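Long-range contacts in integral membrane indolylacetylinositol arabinosyltransferase EmbC (Mycolicibacterium smegmatis, PDB 7BVE), which probably transfers arabinose units onto growing arabinan of the mycobacterial cell wall, as a membrane-embedded glycosyltransferase of the emb family that binds the drug ethambutol: residues Asp67-Val72 against Thr142-Ala147; Arg88-Ser93 against Leu108-Asn113; Ala102-Leu107 against Val120-Val125; Pro124-Pro129 against Glu168-Glu173; Asp148-Glu153 against Gly172-Tyr177. All coordinates share one frame; numbering follows the deposited sequence.

Contact 1: Asp67-Val72 against Thr142-Ala147; sequences DLTVTV and TFTAHA
Strands 67-71 and 142-145 run antiparallel, their axes 172° apart in direction and 4.9 Å apart at closest approach. L68 with A145 and V70 with F143 form the hydrogen-bonded pairs, and T69 with T144 the non-hydrogen-bonded pair between them. The straightest bond runs from A145 N to L68 O (3.1 Å, 162° at the hydrogen), with the donor above the carbonyl plane. F143 N reaches V70 O at 3.0 Å nearly along the C=O axis, while the two return bonds, from the N atoms of L68 and V70, are weak. Side chains alternate between two faces. On one, V70 and F143 cross obliquely, and V70 CG1, in the crowded position between N and C, lies 3.7 Å from F143 CB. L68 CB meets A145 CB at 4.1 Å; A145, with a single methyl, suits its place beside L68 and V150. The far end of the F143 ring packs on L107 and V120 of the facing sheet. The other face carries T69 and T144, side by side, whose beta-branches suit an extended chain. At the end, D67 and H146 point the same way, with D67 OD1 3.1 Å from H146 CE1. Carboxylate and imidazole planes are 42° apart, and the acidic neighbour may favour a protonated ring. The chemistry is thus two-sided: aliphatic and aromatic groups face the buried interior, hydroxyls and charge the more open side.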
# COMPACT_ATOMS: atom_id res chain seq x y z
N ASP A 67 -33.92 22.60 17.03
CA ASP A 67 -35.13 23.38 16.80
C ASP A 67 -34.71 24.80 16.48
O ASP A 67 -33.73 25.29 17.02
CB ASP A 67 -36.02 23.35 18.05
CG ASP A 67 -37.29 24.15 17.89
OD1 ASP A 67 -38.21 23.67 17.20
OD2 ASP A 67 -37.36 25.26 18.45
N LEU A 68 -35.46 25.45 15.59
CA LEU A 68 -35.16 26.82 15.20
C LEU A 68 -36.44 27.49 14.73
O LEU A 68 -37.22 26.88 14.01
CB LEU A 68 -34.09 26.87 14.11
CG LEU A 68 -33.63 28.22 13.58
CD1 LEU A 68 -33.09 29.08 14.68
CD2 LEU A 68 -32.57 28.02 12.54
N THR A 69 -36.65 28.73 15.17
CA THR A 69 -37.90 29.43 14.87
C THR A 69 -37.63 30.92 14.85
O THR A 69 -37.31 31.50 15.89
CB THR A 69 -38.97 29.09 15.91
OG1 THR A 69 -39.30 27.70 15.83
CG2 THR A 69 -40.22 29.91 15.68
N VAL A 70 -37.75 31.54 13.68
CA VAL A 70 -37.58 32.98 13.55
C VAL A 70 -38.86 33.57 12.95
O VAL A 70 -39.54 32.91 12.16
CB VAL A 70 -36.31 33.31 12.73
CG1 VAL A 70 -36.37 32.76 11.35
CG2 VAL A 70 -36.04 34.80 12.67
N THR A 71 -39.22 34.78 13.38
CA THR A 71 -40.48 35.40 12.98
C THR A 71 -40.25 36.90 12.85
O THR A 71 -40.26 37.61 13.85
CB THR A 71 -41.57 35.09 14.00
OG1 THR A 71 -41.74 33.67 14.10
CG2 THR A 71 -42.89 35.71 13.58
N VAL A 72 -40.06 37.37 11.63
CA VAL A 72 -39.72 38.77 11.37
C VAL A 72 -40.97 39.54 10.96
O VAL A 72 -41.73 39.05 10.11
CB VAL A 72 -38.63 38.87 10.29
CG1 VAL A 72 -38.29 40.31 10.00
CG2 VAL A 72 -37.40 38.12 10.71
N THR A 142 -42.75 34.14 9.14
CA THR A 142 -42.64 32.91 9.91
C THR A 142 -41.74 31.89 9.21
O THR A 142 -41.84 31.67 8.01
CB THR A 142 -44.03 32.32 10.11
OG1 THR A 142 -44.88 33.31 10.70
CG2 THR A 142 -43.99 31.12 11.02
N PHE A 143 -40.81 31.32 9.97
CA PHE A 143 -39.88 30.32 9.47
C PHE A 143 -39.65 29.30 10.57
O PHE A 143 -39.65 29.64 11.75
CB PHE A 143 -38.57 30.96 9.03
CG PHE A 143 -37.53 29.99 8.58
CD1 PHE A 143 -37.56 29.45 7.32
CD2 PHE A 143 -36.52 29.60 9.44
CE1 PHE A 143 -36.61 28.55 6.91
CE2 PHE A 143 -35.58 28.69 9.04
CZ PHE A 143 -35.62 28.17 7.78
N THR A 144 -39.47 28.03 10.19
CA THR A 144 -39.30 26.94 11.13
C THR A 144 -38.37 25.91 10.51
O THR A 144 -38.45 25.64 9.32
CB THR A 144 -40.65 26.31 11.49
OG1 THR A 144 -41.57 27.32 11.91
CG2 THR A 144 -40.51 25.34 12.63
N ALA A 145 -37.47 25.34 11.32
CA ALA A 145 -36.57 24.31 10.84
C ALA A 145 -36.55 23.14 11.81
O ALA A 145 -36.50 23.34 13.03
CB ALA A 145 -35.15 24.84 10.65
N HIS A 146 -36.58 21.92 11.27
CA HIS A 146 -36.52 20.70 12.06
C HIS A 146 -35.68 19.68 11.31
O HIS A 146 -35.14 19.96 10.23
CB HIS A 146 -37.90 20.11 12.33
CG HIS A 146 -38.78 20.98 13.17
ND1 HIS A 146 -38.56 21.18 14.51
CD2 HIS A 146 -39.90 21.66 12.86
CE1 HIS A 146 -39.49 21.97 14.99
NE2 HIS A 146 -40.33 22.28 14.01
N ALA A 147 -35.60 18.48 11.86
CA ALA A 147 -34.80 17.41 11.26
C ALA A 147 -35.48 16.76 10.06
O ALA A 147 -34.83 15.96 9.38
CB ALA A 147 -34.49 16.35 12.31

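Contact 2: Arg88-Ser93 against Leu108-Asn113; sequences RSVLLS and LIERIN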
# COMPACT_ATOMS: atom_id res chain seq x y z
N ARG A 88 -26.36 47.60 2.94
CA ARG A 88 -26.91 46.71 3.95
C ARG A 88 -27.73 45.63 3.26
O ARG A 88 -28.85 45.89 2.81
CB ARG A 88 -27.77 47.51 4.92
CG ARG A 88 -27.00 48.56 5.66
CD ARG A 88 -27.88 49.35 6.59
NE ARG A 88 -27.13 50.41 7.25
CZ ARG A 88 -26.47 50.26 8.39
NH1 ARG A 88 -25.80 51.28 8.91
NH2 ARG A 88 -26.47 49.09 9.02
N SER A 89 -27.19 44.42 3.17
CA SER A 89 -27.87 43.37 2.42
C SER A 89 -28.69 42.45 3.32
O SER A 89 -29.90 42.30 3.12
CB SER A 89 -26.86 42.55 1.61
OG SER A 89 -26.31 43.34 0.57
N VAL A 90 -28.07 41.85 4.32
CA VAL A 90 -28.76 40.82 5.09
C VAL A 90 -29.61 41.46 6.19
O VAL A 90 -29.23 42.47 6.80
CB VAL A 90 -27.77 39.79 5.66
CG1 VAL A 90 -27.02 39.11 4.53
CG2 VAL A 90 -26.79 40.40 6.63
N LEU A 91 -30.79 40.91 6.38
CA LEU A 91 -31.66 41.25 7.49
C LEU A 91 -31.37 40.40 8.71
O LEU A 91 -31.47 40.89 9.84
CB LEU A 91 -33.12 41.07 7.08
CG LEU A 91 -34.25 41.37 8.07
CD1 LEU A 91 -34.28 42.82 8.40
CD2 LEU A 91 -35.56 40.93 7.50
N LEU A 92 -30.97 39.16 8.50
CA LEU A 92 -30.71 38.19 9.55
C LEU A 92 -29.91 37.06 8.93
O LEU A 92 -30.02 36.80 7.73
CB LEU A 92 -32.03 37.68 10.14
CG LEU A 92 -32.08 36.89 11.43
CD1 LEU A 92 -33.36 37.27 12.10
CD2 LEU A 92 -32.07 35.40 11.16
N SER A 93 -29.11 36.40 9.75
CA SER A 93 -28.22 35.36 9.27
C SER A 93 -27.82 34.50 10.46
O SER A 93 -27.97 34.90 11.61
CB SER A 93 -26.99 35.94 8.59
OG SER A 93 -26.10 34.92 8.19
N LEU A 108 -29.83 32.67 5.52
CA LEU A 108 -29.76 34.07 5.14
C LEU A 108 -31.15 34.57 4.77
O LEU A 108 -31.90 33.86 4.10
CB LEU A 108 -28.80 34.29 3.97
CG LEU A 108 -27.29 34.15 4.15
CD1 LEU A 108 -26.62 34.14 2.82
CD2 LEU A 108 -26.78 35.30 4.95
N ILE A 109 -31.48 35.78 5.19
CA ILE A 109 -32.69 36.46 4.77
C ILE A 109 -32.18 37.69 4.01
O ILE A 109 -32.70 38.80 4.14
CB ILE A 109 -33.63 36.78 5.95
CG1 ILE A 109 -33.86 35.51 6.76
CG2 ILE A 109 -35.02 37.16 5.49
CD1 ILE A 109 -34.62 35.72 8.03
N GLU A 110 -31.08 37.48 3.29
CA GLU A 110 -30.42 38.47 2.44
C GLU A 110 -31.38 39.04 1.41
O GLU A 110 -32.32 38.36 0.99
CB GLU A 110 -29.22 37.81 1.76
CG GLU A 110 -28.28 38.73 1.00
CD GLU A 110 -27.10 38.00 0.38
OE1 GLU A 110 -27.04 36.76 0.52
OE2 GLU A 110 -26.24 38.66 -0.24
N ARG A 111 -31.18 40.29 1.01
CA ARG A 111 -31.97 40.92 -0.03
C ARG A 111 -31.21 40.84 -1.35
O ARG A 111 -30.27 41.61 -1.58
CB ARG A 111 -32.28 42.37 0.31
CG ARG A 111 -33.11 43.06 -0.74
CD ARG A 111 -33.33 44.49 -0.37
NE ARG A 111 -32.07 45.20 -0.22
CZ ARG A 111 -31.38 45.73 -1.22
NH1 ARG A 111 -31.83 45.64 -2.46
NH2 ARG A 111 -30.24 46.36 -0.98
N ILE A 112 -31.61 39.91 -2.21
CA ILE A 112 -31.22 40.00 -3.61
C ILE A 112 -31.99 41.17 -4.23
O ILE A 112 -33.09 41.51 -3.79
CB ILE A 112 -31.51 38.67 -4.33
CG1 ILE A 112 -31.05 37.50 -3.46
CG2 ILE A 112 -30.75 38.56 -5.64
CD1 ILE A 112 -29.55 37.45 -3.20
N ASN A 113 -31.42 41.74 -5.30
CA ASN A 113 -31.59 43.11 -5.79
C ASN A 113 -32.96 43.77 -5.62
O ASN A 113 -33.04 44.95 -5.25
CB ASN A 113 -31.19 43.15 -7.27
CG ASN A 113 -31.92 42.11 -8.10
OD1 ASN A 113 -32.79 41.40 -7.62
ND2 ASN A 113 -31.54 42.00 -9.37
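The outer strand 90-93 of a four-stranded antiparallel sheet meets its neighbour 107-112 here, and it does so across a kink: the chain turns a corner at L91. Two backbone bonds flank the irregularity. I109 N donates to L92 O at 3.1 Å, with the donor in the carbonyl plane and 158° at the hydrogen. R111 N reaches S89 O at 3.2 Å from well above the carbonyl plane, a more bent approach. Apolar contacts occur on both sides of the pair. L92 and I109 lie side by side and point the same way, L92 CB resting 3.9 Å from I109 CD1, the tip of a branch carried anti to the carbonyl carbon (chi1 -52°). On the face that carries V90, L108, E110 and S93, V90 CG1 touches L108 CD2 and also lies 3.8 Å from E110 CB, so the extended glutamate covers the valine with its methylenes and keeps its carboxylate further out. The small side chain of serine suits the place of S93 beside L108. Its OG lies within hydrogen-bonding distance of V95 O, the stronger partner, and of L107 O, which must share or alternate for its single proton. On the outer side, S93 bonds through its backbone to F187, L91 O receives T188 OG1, and R88 NH2 binds D189 O, so the bent strand is held from that side too. This is an irregular strand at the border, within this chain, of the smaller antiparallel sheet of the concanavalin-like domain, with L91 and L92 reaching V72 and V70 of the larger sheet's side.

Contact 3: Ala102-Leu107 against Val120-Val125; sequences AIDRGL and VRNTPV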
# COMPACT_ATOMS: atom_id res chain seq x y z
N ALA A 102 -20.44 30.50 3.38
CA ALA A 102 -21.58 30.94 4.17
C ALA A 102 -22.90 30.68 3.48
O ALA A 102 -23.93 30.62 4.16
CB ALA A 102 -21.47 32.42 4.46
N ILE A 103 -22.90 30.54 2.16
CA ILE A 103 -24.13 30.39 1.41
C ILE A 103 -24.61 28.94 1.38
O ILE A 103 -25.82 28.70 1.40
CB ILE A 103 -23.95 30.97 -0.01
CG1 ILE A 103 -25.28 31.02 -0.76
CG2 ILE A 103 -22.84 30.27 -0.78
CD1 ILE A 103 -26.29 31.90 -0.13
N ASP A 104 -23.69 27.97 1.41
CA ASP A 104 -24.06 26.56 1.29
C ASP A 104 -23.98 25.82 2.61
O ASP A 104 -23.92 24.59 2.61
CB ASP A 104 -23.18 25.87 0.25
CG ASP A 104 -21.71 26.08 0.51
OD1 ASP A 104 -21.38 26.92 1.35
OD2 ASP A 104 -20.89 25.38 -0.12
N ARG A 105 -23.98 26.53 3.74
CA ARG A 105 -24.00 25.88 5.05
C ARG A 105 -24.97 26.50 6.04
O ARG A 105 -25.33 25.83 7.00
CB ARG A 105 -22.61 25.87 5.69
CG ARG A 105 -21.61 25.00 4.98
CD ARG A 105 -20.28 24.95 5.65
NE ARG A 105 -19.32 24.24 4.82
CZ ARG A 105 -18.04 24.07 5.13
NH1 ARG A 105 -17.57 24.55 6.27
NH2 ARG A 105 -17.24 23.42 4.31
N GLY A 106 -25.40 27.73 5.85
CA GLY A 106 -26.23 28.37 6.85
C GLY A 106 -27.49 29.00 6.32
O GLY A 106 -28.01 28.59 5.29
N LEU A 107 -27.99 30.00 7.03
CA LEU A 107 -29.25 30.64 6.71
C LEU A 107 -29.03 32.12 6.42
O LEU A 107 -28.15 32.75 7.02
CB LEU A 107 -30.23 30.50 7.87
CG LEU A 107 -31.71 30.83 7.77
CD1 LEU A 107 -32.32 29.93 8.74
CD2 LEU A 107 -32.04 32.24 8.18
N VAL A 120 -31.68 28.82 2.49
CA VAL A 120 -31.37 27.84 3.57
C VAL A 120 -30.65 26.65 2.92
O VAL A 120 -31.24 26.04 2.01
CB VAL A 120 -32.64 27.39 4.32
CG1 VAL A 120 -32.34 26.31 5.34
CG2 VAL A 120 -33.36 28.57 4.96
N ARG A 121 -29.44 26.34 3.40
CA ARG A 121 -28.64 25.22 2.85
C ARG A 121 -28.59 25.31 1.32
O ARG A 121 -28.95 24.30 0.67
CB ARG A 121 -29.23 23.88 3.30
CG ARG A 121 -28.41 22.67 2.88
CD ARG A 121 -27.04 22.66 3.53
NE ARG A 121 -27.11 22.64 4.98
CZ ARG A 121 -26.06 22.63 5.79
NH1 ARG A 121 -24.84 22.62 5.29
NH2 ARG A 121 -26.23 22.62 7.10
N ASN A 122 -28.19 26.47 0.78
CA ASN A 122 -28.05 26.64 -0.70
C ASN A 122 -29.32 26.45 -1.52
O ASN A 122 -29.20 26.35 -2.73
CB ASN A 122 -26.93 25.80 -1.33
CG ASN A 122 -25.99 26.66 -2.14
OD1 ASN A 122 -26.35 27.76 -2.54
ND2 ASN A 122 -24.78 26.18 -2.33
N THR A 123 -30.50 26.40 -0.93
CA THR A 123 -31.67 26.19 -1.78
C THR A 123 -32.73 27.19 -1.39
O THR A 123 -33.15 27.08 -0.31
CB THR A 123 -32.28 24.83 -1.43
OG1 THR A 123 -32.85 24.88 -0.13
CG2 THR A 123 -31.29 23.69 -1.47
N PRO A 124 -33.38 27.99 -2.25
CA PRO A 124 -34.33 28.97 -1.75
C PRO A 124 -35.57 28.33 -1.13
O PRO A 124 -35.93 27.31 -1.52
CB PRO A 124 -34.71 29.77 -2.98
CG PRO A 124 -33.62 29.45 -3.95
CD PRO A 124 -33.29 28.00 -3.68
N VAL A 125 -36.19 29.00 -0.17
CA VAL A 125 -37.41 28.47 0.48
C VAL A 125 -38.61 29.31 0.05
O VAL A 125 -39.45 28.80 -0.58
CB VAL A 125 -37.20 28.36 1.99
CG1 VAL A 125 -38.44 27.97 2.74
CG2 VAL A 125 -36.09 27.38 2.31
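The firm end of this contact is L107 against V120, a non-hydrogen-bonded antiparallel pair whose side chains lie alongside each other, with L107 CG 4.0 Å from V120 CG2. Both are buried, as suits branched apolar residues, and L107 also packs on P181 and V118. Next to them, R121 N donates to G106 O at 3.3 Å, in the carbonyl plane and fairly straight at 161°. The looser, solvent side belongs to the exposed N122 and the partly exposed D104. N122 N to I103 O is a weak bond, and N122 lays its amide beside D104, ND2 3.1 Å from D104 CB. R121 differs from both: it folds back, bent at chi2 and chi3, so that R105 O lies over one face of its guanidinium, 3.3 Å from R121 NH2 at an angle too poor for bonding. That nitrogen is instead held by R180 O, while NH1 makes a weak bond to D104 O. Inside the turn, V120 O is gripped twice, by T123 N at 3.1 Å and by T123 OG1 at 2.9 Å. R121 and N122 both have positive phi, a conformation that asparagine tolerates well. This is the type I' turn characteristic of a two-residue beta-hairpin, here joining strands 115-120 and 123-129.

Contact 4: Pro124-Pro129 against Glu168-Glu173; sequences PVVSAP and EAVRGE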
# COMPACT_ATOMS: atom_id res chain seq x y z
N PRO A 124 -33.38 27.99 -2.25
CA PRO A 124 -34.33 28.97 -1.75
C PRO A 124 -35.57 28.33 -1.13
O PRO A 124 -35.93 27.31 -1.52
CB PRO A 124 -34.71 29.77 -2.98
CG PRO A 124 -33.62 29.45 -3.95
CD PRO A 124 -33.29 28.00 -3.68
N VAL A 125 -36.19 29.00 -0.17
CA VAL A 125 -37.41 28.47 0.48
C VAL A 125 -38.61 29.31 0.05
O VAL A 125 -39.45 28.80 -0.58
CB VAL A 125 -37.20 28.36 1.99
CG1 VAL A 125 -38.44 27.97 2.74
CG2 VAL A 125 -36.09 27.38 2.31
N VAL A 126 -38.62 30.60 0.26
CA VAL A 126 -39.74 31.48 -0.06
C VAL A 126 -39.17 32.82 -0.50
O VAL A 126 -38.04 33.18 -0.15
CB VAL A 126 -40.69 31.61 1.15
CG1 VAL A 126 -40.09 32.46 2.25
CG2 VAL A 126 -42.07 32.09 0.74
N SER A 127 -39.92 33.53 -1.33
CA SER A 127 -39.47 34.82 -1.86
C SER A 127 -40.68 35.69 -2.13
O SER A 127 -41.79 35.19 -2.32
CB SER A 127 -38.65 34.65 -3.14
OG SER A 127 -37.48 33.89 -2.90
N ALA A 128 -40.46 37.00 -2.15
CA ALA A 128 -41.52 37.97 -2.41
C ALA A 128 -40.94 39.30 -2.88
O ALA A 128 -39.83 39.67 -2.46
CB ALA A 128 -42.36 38.20 -1.16
N PRO A 129 -41.64 40.04 -3.74
CA PRO A 129 -41.17 41.37 -4.14
C PRO A 129 -41.20 42.35 -2.99
O PRO A 129 -42.07 42.29 -2.12
CB PRO A 129 -42.14 41.77 -5.25
CG PRO A 129 -42.66 40.49 -5.78
CD PRO A 129 -42.75 39.58 -4.59
N GLU A 168 -52.96 31.42 -3.06
CA GLU A 168 -52.55 30.18 -2.43
C GLU A 168 -51.71 30.40 -1.17
O GLU A 168 -51.20 29.42 -0.62
CB GLU A 168 -51.77 29.29 -3.41
CG GLU A 168 -52.60 28.74 -4.56
CD GLU A 168 -51.76 27.97 -5.56
OE1 GLU A 168 -50.52 27.97 -5.42
OE2 GLU A 168 -52.34 27.38 -6.49
N ALA A 169 -51.57 31.65 -0.72
CA ALA A 169 -50.96 32.02 0.57
C ALA A 169 -49.52 31.51 0.69
O ALA A 169 -49.24 30.56 1.42
CB ALA A 169 -51.82 31.54 1.74
N VAL A 170 -48.64 32.16 -0.09
CA VAL A 170 -47.30 31.72 -0.48
C VAL A 170 -46.43 31.14 0.63
O VAL A 170 -46.23 31.75 1.68
CB VAL A 170 -46.58 32.89 -1.19
CG1 VAL A 170 -46.71 34.15 -0.38
CG2 VAL A 170 -45.11 32.58 -1.43
N ARG A 171 -45.96 29.92 0.41
CA ARG A 171 -45.15 29.17 1.36
C ARG A 171 -44.02 28.49 0.60
O ARG A 171 -43.83 28.71 -0.60
CB ARG A 171 -45.99 28.13 2.11
CG ARG A 171 -47.06 28.70 3.01
CD ARG A 171 -47.83 27.62 3.72
NE ARG A 171 -47.01 26.96 4.73
CZ ARG A 171 -47.41 25.90 5.44
NH1 ARG A 171 -46.59 25.37 6.34
NH2 ARG A 171 -48.61 25.38 5.24
N GLY A 172 -43.28 27.66 1.31
CA GLY A 172 -42.25 26.85 0.69
C GLY A 172 -41.72 25.85 1.68
O GLY A 172 -41.37 26.22 2.80
N GLU A 173 -41.67 24.58 1.29
CA GLU A 173 -41.22 23.53 2.18
C GLU A 173 -40.17 22.68 1.48
O GLU A 173 -40.18 22.55 0.25
CB GLU A 173 -42.38 22.64 2.64
CG GLU A 173 -43.38 23.33 3.54
CD GLU A 173 -44.46 24.05 2.76
OE1 GLU A 173 -44.48 23.94 1.52
OE2 GLU A 173 -45.29 24.75 3.39
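No hydrogen bond links strand 124-129 to strand 171-173, although they run antiparallel (171°) with axes 5.4 Å apart; the contact is one of packing. Its apolar part is V126 against V170. The two side chains cross at about a right angle and touch through their CG2 methyls, V126 CG2 to V170 CG2 at 3.8 Å, each methyl anti to its own backbone N. Both CB atoms are directed at the opposite segment, and the compact, branched valines suit a close approach of two extended chains. The second kind of contact is of a methyl with backbone: V125 CG1, also anti to N, lies 3.4 Å from G172 O. V125 and G172 are the nearest CA pair, and glycine fits there because a CB on G172 would point toward V125 O and clash with it. The third kind is electrostatic and internal to 168-173. R171 and E173, both on the outward side, form a salt bridge with R171 NE 3.1 Å from E173 OE2. The oxygen stands over a face of the guanidinium, so charge attraction alone acts there and no N-H points at it. Around the contact, V126 and A128 lean on F154 of strand 149-155, V125 packs on V120 of strand 115-120, and P129 takes the N-cap position of helix 130-133. Strands 123-129 and 171-175, each at the border of its sheet within this chain, thus face each other.

Contact 5: Asp148-Glu153 against Gly172-Tyr177; sequences DKVTGE and GERSGY
G172 O is the best-held polar atom, gripped by one hydrogen bond and one CA-H...O contact. G152 N donates to it from 3.1 Å, in the carbonyl plane and with 160° at the hydrogen, while T151 CA approaches G172 O at 3.3 Å. V150 O is held in the same manner: R174 N bonds to it at 3.2 Å from above the carbonyl plane, and E173 CA adds a CA-H...O contact. The reverse bonds, V150 N to R174 O and G172 N to G152 O, are weak. Together they knit strands 149-153 and 172-175 into a regular antiparallel pair (174°). Two glycines face each other in the G152-G172 pair; they have no side chains, and V125 of the other sheet packs against their backbone. Beyond them on this face, the V150 and R174 side chains cross obliquely, with V150 CG2 3.8 Å from R174 CB, and the same valine packs on A145 and F179. R174 then bends at chi2 (-66°) and brings its NH1 back to E173 O at 3.0 Å, the oxygen lying in the guanidinium plane. The other face holds T151 and E173, side by side and pointing the same way, with T151 CB 3.9 Å from E173 CG; the carboxylate has its main partner in R171. S175 OG sits close to K149 CB, and the lysine stretches its fully extended chain away. The chemistry implies a strand pair fixed by its backbone, with V150, the glycines and the aliphatic start of R174 on one face and T151, E173, K149 and S175 on the more exposed other.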
# COMPACT_ATOMS: atom_id res chain seq x y z
N ASP A 148 -36.74 17.08 9.79
CA ASP A 148 -37.46 16.46 8.69
C ASP A 148 -37.95 17.47 7.66
O ASP A 148 -38.01 17.15 6.47
CB ASP A 148 -38.63 15.66 9.24
CG ASP A 148 -39.49 16.45 10.20
OD1 ASP A 148 -39.11 17.59 10.52
OD2 ASP A 148 -40.53 15.94 10.63
N LYS A 149 -38.29 18.69 8.08
CA LYS A 149 -38.75 19.69 7.12
C LYS A 149 -38.41 21.09 7.59
O LYS A 149 -38.41 21.38 8.79
CB LYS A 149 -40.26 19.55 6.88
CG LYS A 149 -41.12 19.77 8.10
CD LYS A 149 -42.59 19.68 7.76
CE LYS A 149 -43.45 19.93 8.98
NZ LYS A 149 -44.91 19.84 8.68
N VAL A 150 -38.11 21.96 6.63
CA VAL A 150 -38.00 23.40 6.85
C VAL A 150 -39.16 24.06 6.10
O VAL A 150 -39.70 23.47 5.16
CB VAL A 150 -36.65 23.96 6.37
CG1 VAL A 150 -35.53 23.33 7.16
CG2 VAL A 150 -36.44 23.71 4.91
N THR A 151 -39.55 25.25 6.54
CA THR A 151 -40.77 25.87 6.03
C THR A 151 -40.73 27.37 6.28
O THR A 151 -40.42 27.81 7.38
CB THR A 151 -42.02 25.23 6.64
OG1 THR A 151 -43.18 26.00 6.31
CG2 THR A 151 -41.90 25.03 8.14
N GLY A 152 -41.02 28.15 5.24
CA GLY A 152 -41.16 29.59 5.38
C GLY A 152 -42.50 30.07 4.87
O GLY A 152 -43.14 29.41 4.08
N GLU A 153 -42.90 31.25 5.34
CA GLU A 153 -44.21 31.78 4.97
C GLU A 153 -44.34 33.29 5.15
O GLU A 153 -44.17 33.79 6.26
CB GLU A 153 -45.31 31.11 5.80
CG GLU A 153 -46.69 31.61 5.46
CD GLU A 153 -47.78 30.94 6.26
OE1 GLU A 153 -47.45 30.07 7.10
OE2 GLU A 153 -48.96 31.28 6.06
N GLY A 172 -43.28 27.66 1.31
CA GLY A 172 -42.25 26.85 0.69
C GLY A 172 -41.72 25.85 1.68
O GLY A 172 -41.37 26.22 2.80
N GLU A 173 -41.67 24.58 1.29
CA GLU A 173 -41.22 23.53 2.18
C GLU A 173 -40.17 22.68 1.48
O GLU A 173 -40.18 22.55 0.25
CB GLU A 173 -42.38 22.64 2.64
CG GLU A 173 -43.38 23.33 3.54
CD GLU A 173 -44.46 24.05 2.76
OE1 GLU A 173 -44.48 23.94 1.52
OE2 GLU A 173 -45.29 24.75 3.39
N ARG A 174 -39.25 22.14 2.26
CA ARG A 174 -38.23 21.22 1.75
C ARG A 174 -38.18 20.03 2.69
O ARG A 174 -37.84 20.18 3.87
CB ARG A 174 -36.87 21.90 1.65
CG ARG A 174 -36.80 23.05 0.67
CD ARG A 174 -36.99 22.57 -0.75
NE ARG A 174 -36.75 23.63 -1.73
CZ ARG A 174 -37.68 24.48 -2.14
NH1 ARG A 174 -38.91 24.42 -1.65
NH2 ARG A 174 -37.38 25.41 -3.03
N SER A 175 -38.50 18.85 2.18
CA SER A 175 -38.55 17.63 2.98
C SER A 175 -37.73 16.54 2.31
O SER A 175 -37.27 16.67 1.17
CB SER A 175 -39.99 17.17 3.17
OG SER A 175 -40.74 18.15 3.87
N GLY A 176 -37.55 15.44 3.04
CA GLY A 176 -36.80 14.32 2.51
C GLY A 176 -35.31 14.41 2.69
O GLY A 176 -34.58 13.56 2.16
N TYR A 177 -34.83 15.40 3.42
CA TYR A 177 -33.41 15.63 3.65
C TYR A 177 -33.29 16.53 4.86
O TYR A 177 -34.24 17.24 5.21
CB TYR A 177 -32.74 16.24 2.42
CG TYR A 177 -31.24 16.44 2.51
CD1 TYR A 177 -30.38 15.36 2.51
CD2 TYR A 177 -30.70 17.72 2.56
CE1 TYR A 177 -29.02 15.54 2.58
CE2 TYR A 177 -29.34 17.91 2.63
CZ TYR A 177 -28.50 16.82 2.64
OH TYR A 177 -27.14 17.00 2.71

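Overall arrangement
From the N terminus, strand 67-71 opens contact 1, whose loop closes only at 142-147 and encloses contacts 2 and 3. Those two cross: 102-107 lies between the segments of contact 2, and contact 3 closes after it. Contact 3 ends where contact 4 begins, on strand 123-129, and contact 4 crosses contact 1 by running on to 168-173. Contact 5 opens just after contact 1 has closed and finishes on the same strand, 171-175, as contact 4. Contacts 1 and 5 build neighbouring parts of the larger sheet, contacts 2 and 3 belong to the smaller one, and contact 4 joins the two layers of the concanavalin-like domain.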